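Local coordinates for KLLA0E08119p (PDB 3VA7), which probably catalyses the biotin- and ATP-dependent carboxylation of urea to urea-1-carboxylate, through the biotin carboxylase, carboxyltransferase and biotin-carrier parts held in this chain, at residues R394-V399 against L413-V418; L322-P327 against E365-A370; C862-R867 against I915-N920. All coordinates share one frame; numbering follows the deposited sequence.

Contact 1 (R394-V399 against L413-V418)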
# COMPACT_ATOMS: atom_id res chain seq x y z
N ARG A 394 -29.17 3.67 -1.96
CA ARG A 394 -28.73 5.06 -1.94
C ARG A 394 -27.60 5.08 -0.93
O ARG A 394 -27.75 4.59 0.20
CB ARG A 394 -29.88 6.04 -1.52
CG ARG A 394 -29.34 7.42 -1.11
CD ARG A 394 -30.39 8.43 -0.98
NE ARG A 394 -29.90 9.58 -0.24
CZ ARG A 394 -30.65 10.65 0.03
NH1 ARG A 394 -31.92 10.70 -0.39
NH2 ARG A 394 -30.14 11.66 0.70
N VAL A 395 -26.45 5.62 -1.34
CA VAL A 395 -25.35 5.79 -0.36
C VAL A 395 -24.88 7.20 -0.36
O VAL A 395 -24.52 7.74 -1.38
CB VAL A 395 -24.24 4.62 -0.34
CG1 VAL A 395 -24.56 3.49 -1.35
CG2 VAL A 395 -22.79 5.12 -0.41
N ASP A 396 -24.99 7.85 0.79
CA ASP A 396 -24.53 9.22 0.86
C ASP A 396 -23.14 9.09 1.46
O ASP A 396 -22.94 8.56 2.58
CB ASP A 396 -25.48 10.09 1.68
CG ASP A 396 -26.90 10.21 1.05
OD1 ASP A 396 -27.17 9.90 -0.14
OD2 ASP A 396 -27.79 10.64 1.77
N THR A 397 -22.16 9.49 0.68
CA THR A 397 -20.82 9.36 1.12
C THR A 397 -20.00 10.52 0.55
O THR A 397 -20.54 11.39 -0.16
CB THR A 397 -20.24 7.97 0.68
OG1 THR A 397 -18.94 7.76 1.28
CG2 THR A 397 -20.16 7.86 -0.90
N TRP A 398 -18.72 10.52 0.87
CA TRP A 398 -17.81 11.52 0.35
C TRP A 398 -16.47 10.84 0.08
O TRP A 398 -15.48 11.51 -0.10
CB TRP A 398 -17.63 12.66 1.36
CG TRP A 398 -17.05 12.21 2.62
CD1 TRP A 398 -17.68 11.49 3.63
CD2 TRP A 398 -15.70 12.38 3.03
NE1 TRP A 398 -16.78 11.23 4.66
CE2 TRP A 398 -15.56 11.77 4.32
CE3 TRP A 398 -14.58 12.99 2.44
CZ2 TRP A 398 -14.34 11.75 5.01
CZ3 TRP A 398 -13.36 12.99 3.13
CH2 TRP A 398 -13.25 12.37 4.40
N VAL A 399 -16.45 9.50 0.02
CA VAL A 399 -15.20 8.76 -0.11
C VAL A 399 -15.17 7.81 -1.32
O VAL A 399 -16.22 7.40 -1.86
CB VAL A 399 -14.89 8.00 1.17
CG1 VAL A 399 -15.01 8.96 2.39
CG2 VAL A 399 -15.76 6.75 1.30
N LEU A 413 -18.04 7.72 7.17
CA LEU A 413 -17.57 7.35 5.86
C LEU A 413 -18.69 7.47 4.85
O LEU A 413 -18.53 8.02 3.76
CB LEU A 413 -16.97 5.92 5.88
CG LEU A 413 -15.59 5.80 6.55
CD1 LEU A 413 -15.03 4.38 6.73
CD2 LEU A 413 -14.55 6.72 5.86
N ALA A 414 -19.85 6.96 5.24
CA ALA A 414 -20.90 6.69 4.31
C ALA A 414 -22.16 6.41 5.08
O ALA A 414 -22.13 6.04 6.21
CB ALA A 414 -20.51 5.50 3.40
N LYS A 415 -23.29 6.68 4.45
CA LYS A 415 -24.55 6.33 5.04
C LYS A 415 -25.19 5.47 3.97
O LYS A 415 -25.27 5.88 2.78
CB LYS A 415 -25.39 7.55 5.33
CG LYS A 415 -24.83 8.36 6.44
CD LYS A 415 -25.78 9.48 6.82
CE LYS A 415 -25.84 10.56 5.76
NZ LYS A 415 -26.98 11.46 5.91
N ILE A 416 -25.56 4.27 4.38
CA ILE A 416 -26.06 3.25 3.49
C ILE A 416 -27.56 3.14 3.71
O ILE A 416 -28.01 2.76 4.78
CB ILE A 416 -25.33 1.92 3.76
CG1 ILE A 416 -23.86 2.11 3.37
CG2 ILE A 416 -25.91 0.79 2.92
CD1 ILE A 416 -22.91 1.47 4.30
N ILE A 417 -28.30 3.53 2.68
CA ILE A 417 -29.76 3.65 2.74
C ILE A 417 -30.56 2.76 1.73
O ILE A 417 -30.41 2.84 0.48
CB ILE A 417 -30.15 5.11 2.58
CG1 ILE A 417 -29.30 5.94 3.54
CG2 ILE A 417 -31.65 5.34 2.78
CD1 ILE A 417 -28.75 7.20 2.87
N VAL A 418 -31.47 2.00 2.31
CA VAL A 418 -32.21 0.97 1.62
C VAL A 418 -33.75 1.24 1.71
O VAL A 418 -34.22 1.80 2.71
CB VAL A 418 -31.76 -0.33 2.30
CG1 VAL A 418 -32.88 -1.10 2.92
CG2 VAL A 418 -30.88 -1.11 1.37
O HOH W 1 -27.06 12.96 3.55

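Contact 2 (L322-P327 against E365-A370). With GOL (glycerol), chain E.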
# COMPACT_ATOMS: atom_id res chain seq x y z
N LEU A 322 -31.48 20.46 9.78
CA LEU A 322 -31.64 19.15 9.17
C LEU A 322 -30.85 18.12 9.98
O LEU A 322 -29.94 18.46 10.72
CB LEU A 322 -31.13 19.19 7.73
CG LEU A 322 -31.44 18.01 6.81
CD1 LEU A 322 -32.91 17.92 6.38
CD2 LEU A 322 -30.54 18.08 5.59
N GLN A 323 -31.19 16.85 9.84
CA GLN A 323 -30.50 15.80 10.59
C GLN A 323 -29.83 14.74 9.71
O GLN A 323 -30.31 14.48 8.56
CB GLN A 323 -31.48 15.08 11.51
CG GLN A 323 -31.82 15.78 12.81
CD GLN A 323 -32.82 14.96 13.57
OE1 GLN A 323 -33.89 14.71 13.07
NE2 GLN A 323 -32.46 14.48 14.74
N VAL A 324 -28.75 14.13 10.23
CA VAL A 324 -28.02 13.07 9.54
C VAL A 324 -28.97 12.00 8.93
O VAL A 324 -28.88 11.72 7.75
CB VAL A 324 -26.90 12.41 10.41
CG1 VAL A 324 -26.15 11.30 9.58
CG2 VAL A 324 -25.87 13.48 10.99
N GLU A 325 -29.93 11.49 9.70
CA GLU A 325 -30.85 10.44 9.21
C GLU A 325 -31.92 10.84 8.23
O GLU A 325 -32.78 9.99 7.89
CB GLU A 325 -31.55 9.67 10.36
CG GLU A 325 -32.29 10.53 11.33
CD GLU A 325 -31.43 11.05 12.50
OE1 GLU A 325 -30.22 11.30 12.32
OE2 GLU A 325 -31.97 11.19 13.63
N HIS A 326 -31.93 12.10 7.79
CA HIS A 326 -33.01 12.61 6.92
C HIS A 326 -33.25 11.78 5.65
O HIS A 326 -34.37 11.79 5.12
CB HIS A 326 -32.78 14.10 6.52
CG HIS A 326 -31.78 14.28 5.42
ND1 HIS A 326 -30.41 14.25 5.65
CD2 HIS A 326 -31.93 14.46 4.09
CE1 HIS A 326 -29.77 14.40 4.50
NE2 HIS A 326 -30.67 14.53 3.53
N PRO A 327 -32.22 11.10 5.14
CA PRO A 327 -32.52 10.35 3.89
C PRO A 327 -33.55 9.24 3.99
O PRO A 327 -34.18 8.95 2.99
CB PRO A 327 -31.18 9.74 3.50
CG PRO A 327 -30.09 10.66 4.16
CD PRO A 327 -30.77 11.09 5.46
N GLU A 365 -31.35 3.02 7.39
CA GLU A 365 -30.06 3.66 7.19
C GLU A 365 -29.08 3.08 8.20
O GLU A 365 -29.42 2.92 9.36
CB GLU A 365 -30.15 5.18 7.40
CG GLU A 365 -28.79 5.83 7.41
CD GLU A 365 -28.83 7.35 7.52
OE1 GLU A 365 -28.70 8.01 6.47
OE2 GLU A 365 -28.97 7.88 8.64
N ALA A 366 -27.86 2.77 7.76
CA ALA A 366 -26.79 2.36 8.65
C ALA A 366 -25.63 3.33 8.46
O ALA A 366 -25.34 3.78 7.33
CB ALA A 366 -26.33 0.90 8.34
N ARG A 367 -24.97 3.67 9.55
CA ARG A 367 -23.91 4.66 9.46
C ARG A 367 -22.54 4.00 9.48
O ARG A 367 -22.09 3.52 10.53
CB ARG A 367 -24.03 5.61 10.64
CG ARG A 367 -25.38 6.26 10.86
CD ARG A 367 -25.12 7.57 11.65
NE ARG A 367 -26.32 8.31 11.98
CZ ARG A 367 -26.32 9.39 12.76
NH1 ARG A 367 -25.19 9.84 13.28
NH2 ARG A 367 -27.45 10.01 13.04
N LEU A 368 -21.87 3.99 8.33
CA LEU A 368 -20.50 3.47 8.25
C LEU A 368 -19.51 4.49 8.76
O LEU A 368 -19.34 5.55 8.16
CB LEU A 368 -20.13 3.09 6.82
CG LEU A 368 -18.83 2.26 6.58
CD1 LEU A 368 -19.02 0.76 6.90
CD2 LEU A 368 -18.31 2.43 5.13
N TYR A 369 -18.85 4.13 9.87
CA TYR A 369 -17.80 4.94 10.52
C TYR A 369 -16.40 4.32 10.38
O TYR A 369 -16.24 3.09 10.47
CB TYR A 369 -18.10 5.09 12.02
CG TYR A 369 -19.24 6.03 12.37
CD1 TYR A 369 -19.01 7.41 12.41
CD2 TYR A 369 -20.51 5.56 12.71
CE1 TYR A 369 -20.02 8.30 12.72
CE2 TYR A 369 -21.53 6.44 13.03
CZ TYR A 369 -21.27 7.83 13.04
OH TYR A 369 -22.23 8.78 13.33
N ALA A 370 -15.38 5.17 10.20
CA ALA A 370 -13.98 4.76 10.34
C ALA A 370 -13.68 4.65 11.83
O ALA A 370 -13.16 5.58 12.46
CB ALA A 370 -13.09 5.76 9.70
C1 GOL E . -28.35 13.92 16.35
O1 GOL E . -29.40 13.79 17.30
C2 GOL E . -28.81 14.03 14.87
O2 GOL E . -29.01 12.78 14.24
C3 GOL E . -27.71 14.69 14.04
O3 GOL E . -28.26 15.12 12.81

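Contact 3 (C862-R867 against I915-N920)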
# COMPACT_ATOMS: atom_id res chain seq x y z
N CYS A 862 16.34 -3.37 -29.23
CA CYS A 862 15.17 -3.20 -28.38
C CYS A 862 13.95 -3.53 -29.17
O CYS A 862 13.01 -4.11 -28.64
CB CYS A 862 15.04 -1.74 -27.82
SG CYS A 862 16.52 -1.21 -26.94
N TYR A 863 13.91 -3.10 -30.43
CA TYR A 863 12.76 -3.44 -31.24
C TYR A 863 12.73 -4.95 -31.47
O TYR A 863 11.65 -5.58 -31.43
CB TYR A 863 12.70 -2.67 -32.53
CG TYR A 863 11.37 -2.87 -33.18
CD1 TYR A 863 10.20 -2.53 -32.52
CD2 TYR A 863 11.28 -3.49 -34.44
CE1 TYR A 863 8.97 -2.76 -33.11
CE2 TYR A 863 10.04 -3.72 -35.06
CZ TYR A 863 8.90 -3.35 -34.39
OH TYR A 863 7.67 -3.58 -34.99
N ARG A 864 13.91 -5.54 -31.58
CA ARG A 864 14.04 -6.94 -31.86
C ARG A 864 13.49 -7.80 -30.73
O ARG A 864 12.85 -8.86 -30.98
CB ARG A 864 15.51 -7.29 -32.15
CG ARG A 864 15.79 -8.77 -32.30
CD ARG A 864 17.10 -8.96 -32.99
NE ARG A 864 17.14 -10.29 -33.56
CZ ARG A 864 16.93 -10.62 -34.85
NH1 ARG A 864 16.73 -9.70 -35.80
NH2 ARG A 864 16.94 -11.91 -35.18
N ILE A 865 13.72 -7.34 -29.49
CA ILE A 865 13.22 -8.06 -28.30
C ILE A 865 11.71 -7.98 -28.38
O ILE A 865 10.98 -8.95 -28.08
CB ILE A 865 13.70 -7.39 -27.01
CG1 ILE A 865 15.24 -7.52 -26.90
CG2 ILE A 865 12.91 -7.89 -25.76
CD1 ILE A 865 15.79 -6.52 -25.91
N ASN A 866 11.23 -6.84 -28.84
CA ASN A 866 9.81 -6.73 -28.95
C ASN A 866 9.29 -7.77 -29.98
O ASN A 866 8.20 -8.36 -29.81
CB ASN A 866 9.45 -5.30 -29.26
CG ASN A 866 8.23 -5.21 -30.03
OD1 ASN A 866 7.15 -4.91 -29.52
ND2 ASN A 866 8.36 -5.49 -31.31
N ARG A 867 10.09 -8.07 -31.00
CA ARG A 867 9.66 -8.93 -32.11
C ARG A 867 9.77 -10.42 -31.66
O ARG A 867 8.88 -11.21 -31.94
CB ARG A 867 10.49 -8.65 -33.40
CG ARG A 867 10.04 -7.52 -34.34
CD ARG A 867 8.79 -6.73 -33.84
NE ARG A 867 7.53 -7.13 -34.45
CZ ARG A 867 6.31 -6.89 -33.97
NH1 ARG A 867 6.10 -6.23 -32.82
NH2 ARG A 867 5.24 -7.35 -34.66
N ILE A 915 12.11 -13.69 -37.07
CA ILE A 915 11.96 -12.26 -36.82
C ILE A 915 12.33 -11.51 -38.12
O ILE A 915 13.45 -11.67 -38.62
CB ILE A 915 12.88 -11.84 -35.62
CG1 ILE A 915 12.31 -12.42 -34.30
CG2 ILE A 915 13.14 -10.30 -35.59
CD1 ILE A 915 13.33 -12.59 -33.15
N GLN A 916 11.41 -10.74 -38.68
CA GLN A 916 11.74 -9.93 -39.88
C GLN A 916 11.39 -8.48 -39.59
O GLN A 916 10.23 -8.17 -39.22
CB GLN A 916 11.02 -10.34 -41.22
CG GLN A 916 10.51 -11.79 -41.42
CD GLN A 916 11.55 -12.84 -42.03
OE1 GLN A 916 12.76 -12.80 -41.74
NE2 GLN A 916 11.03 -13.81 -42.81
N PHE A 917 12.34 -7.59 -39.81
CA PHE A 917 12.01 -6.15 -39.77
C PHE A 917 13.12 -5.34 -40.41
O PHE A 917 14.23 -5.85 -40.62
CB PHE A 917 11.66 -5.64 -38.33
CG PHE A 917 12.84 -5.57 -37.43
CD1 PHE A 917 13.57 -4.38 -37.29
CD2 PHE A 917 13.31 -6.70 -36.79
CE1 PHE A 917 14.71 -4.34 -36.49
CE2 PHE A 917 14.44 -6.63 -35.99
CZ PHE A 917 15.12 -5.46 -35.84
N ASP A 918 12.82 -4.10 -40.75
CA ASP A 918 13.86 -3.23 -41.34
C ASP A 918 14.16 -2.03 -40.43
O ASP A 918 13.36 -1.66 -39.53
CB ASP A 918 13.48 -2.77 -42.76
CG ASP A 918 12.23 -1.88 -42.78
OD1 ASP A 918 11.75 -1.58 -43.87
OD2 ASP A 918 11.70 -1.49 -41.73
N LYS A 919 15.29 -1.41 -40.71
CA LYS A 919 15.77 -0.24 -39.98
C LYS A 919 14.67 0.83 -39.82
O LYS A 919 14.72 1.62 -38.88
CB LYS A 919 17.12 0.27 -40.56
CG LYS A 919 17.02 1.12 -41.81
CD LYS A 919 18.31 1.12 -42.65
CE LYS A 919 18.03 1.52 -44.14
NZ LYS A 919 17.11 2.73 -44.33
N ASN A 920 13.63 0.79 -40.64
CA ASN A 920 12.58 1.84 -40.60
C ASN A 920 11.39 1.65 -39.69
O ASN A 920 10.35 2.29 -39.92
CB ASN A 920 12.07 2.19 -42.01
CG ASN A 920 13.20 2.60 -42.97
OD1 ASN A 920 14.39 2.56 -42.62
ND2 ASN A 920 12.82 2.94 -44.18
O HOH W 2 15.57 -9.58 -39.05

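Contact 1 (R394-V399 against L413-V418)
OD2 of Asp396 takes NH2 of Arg394 (2.8 Å) and a water that passes its link on to NZ of Lys415, while CD1 of Ile417 packs against the same oxygen at 3.7 Å. The guanidinium meets the carboxylate side-on: NE goes to OD1 of Asp396 at 2.8 Å, both oxygens being met on their syn sides. Arg394 can reach two residues along its own strand because its chain runs extended, with CG anti to N (chi1 164°), alongside Ile417, CG of Arg394 lying 4.0 Å from CD1 of Ile417. Its NH1 turns to Glu330; a leucine in its place would probably leave Glu330 without this salt bridge and Asp396 relying on the water-linked Lys415. NZ of Lys415 also donates to the carbonyl of Val324. Under this face the backbones pair by N of Lys415 to O of Asp396 (2.7 Å) and by Arg394 with Ile417, bonded both ways. Val395, Thr397, Ala414 and Ile416 point to the opposite face, where Val395 and Ala414 meet Phe389 and Ile416 meets Ala433 of helix 423-435. At the strand end, OG1 of Thr397 donates to O of Leu413 and accepts from N of Val399 (3.3 Å), an ST turn. The result is an antiparallel pair, with a classic beta bulge at Leu413 and Ala414 opposite Leu368, in the sheet of the biotin carboxylase C-terminal domain.

Contact 2 (L322-P327 against E365-A370)
The guanidinium of Arg367 meets Glu325 at its edge and Val324 over one face. NH2 of Arg367 forms a salt bridge to OE1 of Glu325 at 3.1 Å, with the carboxylate and guanidinium planes turned 45° apart. CG1 of Val324 stands 3.7 Å above the plane of the Arg367 guanidinium, over its centre. A glycerol, probably from the crystallisation liquor, joins this shell: its O2 donates to OE1 of Glu325 (2.7 Å), its O3 accepts a straight bond from N of Val324 (2.8 Å, 166° at the hydrogen), and NH2 of Arg367 reaches O2 only weakly. Arg321 and Lys265 also hold the glycerol. Glu325 folds back to these partners through a bend at chi2 (-88°). Beside it the extended side chain of Glu365 brings OE2 to within 3.2 Å of CA of Glu325, and its OE1 lies against the ring of Pro327.

A second shell fixes the rotation of the first. NH1 of Arg367 donates in plane to OH of Tyr369 (3.1 Å), NE pairs with Glu268, and OE2 of Glu325 pairs with Lys265. The loop is a type I turn from Gln323 to His326, in which O of Gln323 accepts both N and ND1 of His326; the imidazole lies between CD2 of Leu322 and CD of Pro327, one on each face. The Gln323-Glu325 loop facing Arg367 on strand 362-372 is consistent with the bicarbonate site of biotin carboxylases, which glycerol probably occupies here.

Contact 3 (C862-R867 against I915-N920)
One face of the Phe917 ring receives the edge of Tyr863, a T-shaped pair with planes at 82° and centroids of the two rings 5.4 Å apart. The contact is offset toward the rim of Phe917, with CD2 of Tyr863 lying 3.8 Å from CD1 of Phe917. CG2 of Ile915 sits at the edge of the Phe917 ring, near its plane. The same methyl lies over one face of the Arg864 guanidinium, displaced from its centre, at 3.6 Å from NH1 of Arg864. At the edge of that guanidinium is a water that donates to O of Ile915 (3.0 Å) and accepts only a weak bond from NH1, whereas NH2 is committed to a salt bridge with Glu912.

These side chains join helix 859-875 to the loop that carries the chain from helix 901-912 into strand 922-934, within the C and D part of the carboxyltransferase domain. Tyr852, on strand 847-852, packs on both Arg864 and Ile915, so helix, loop and strand meet here; Trp921 stacks on the ring of Tyr863.

With CG2 of Ile915 anti to the backbone N (chi1, to CG1, -71°), that methyl reaches both arginines and touches CB of Arg867 at 3.8 Å. Arg864, running extended, passes Phe917 at about a right angle, its guanidinium 47° from the ring plane, and its CB lies 4.0 Å from CE2 of Phe917. Arg867 touches the ring through aliphatic carbon alone, CG of Arg867 being 4.2 Å from CD2 of Phe917, before its bent chain leads the guanidinium away, where OH of Tyr863 lies over one of its faces.

Contacts 1 and 2 form one piece of the biotin carboxylase part. Their centres are 8 Å apart, strands 412-420 and 362-372 are neighbours in one sheet, and N of Leu413 probably bonds to O of Leu368 at 2.7 Å. Pro327 of contact 2 packs on Asp396 of contact 1, and NZ of Lys415 probably bonds to O of Val324 at 2.7 Å, which ties the strand pair to the glycerol-bearing loop. Contact 3 belongs to the carboxyltransferase part, whose range also holds residues of the biotin and urea pockets such as Ser1016 and Asp991. Its centre lies about 53 Å from that of contact 1 and 60 Å from that of contact 2.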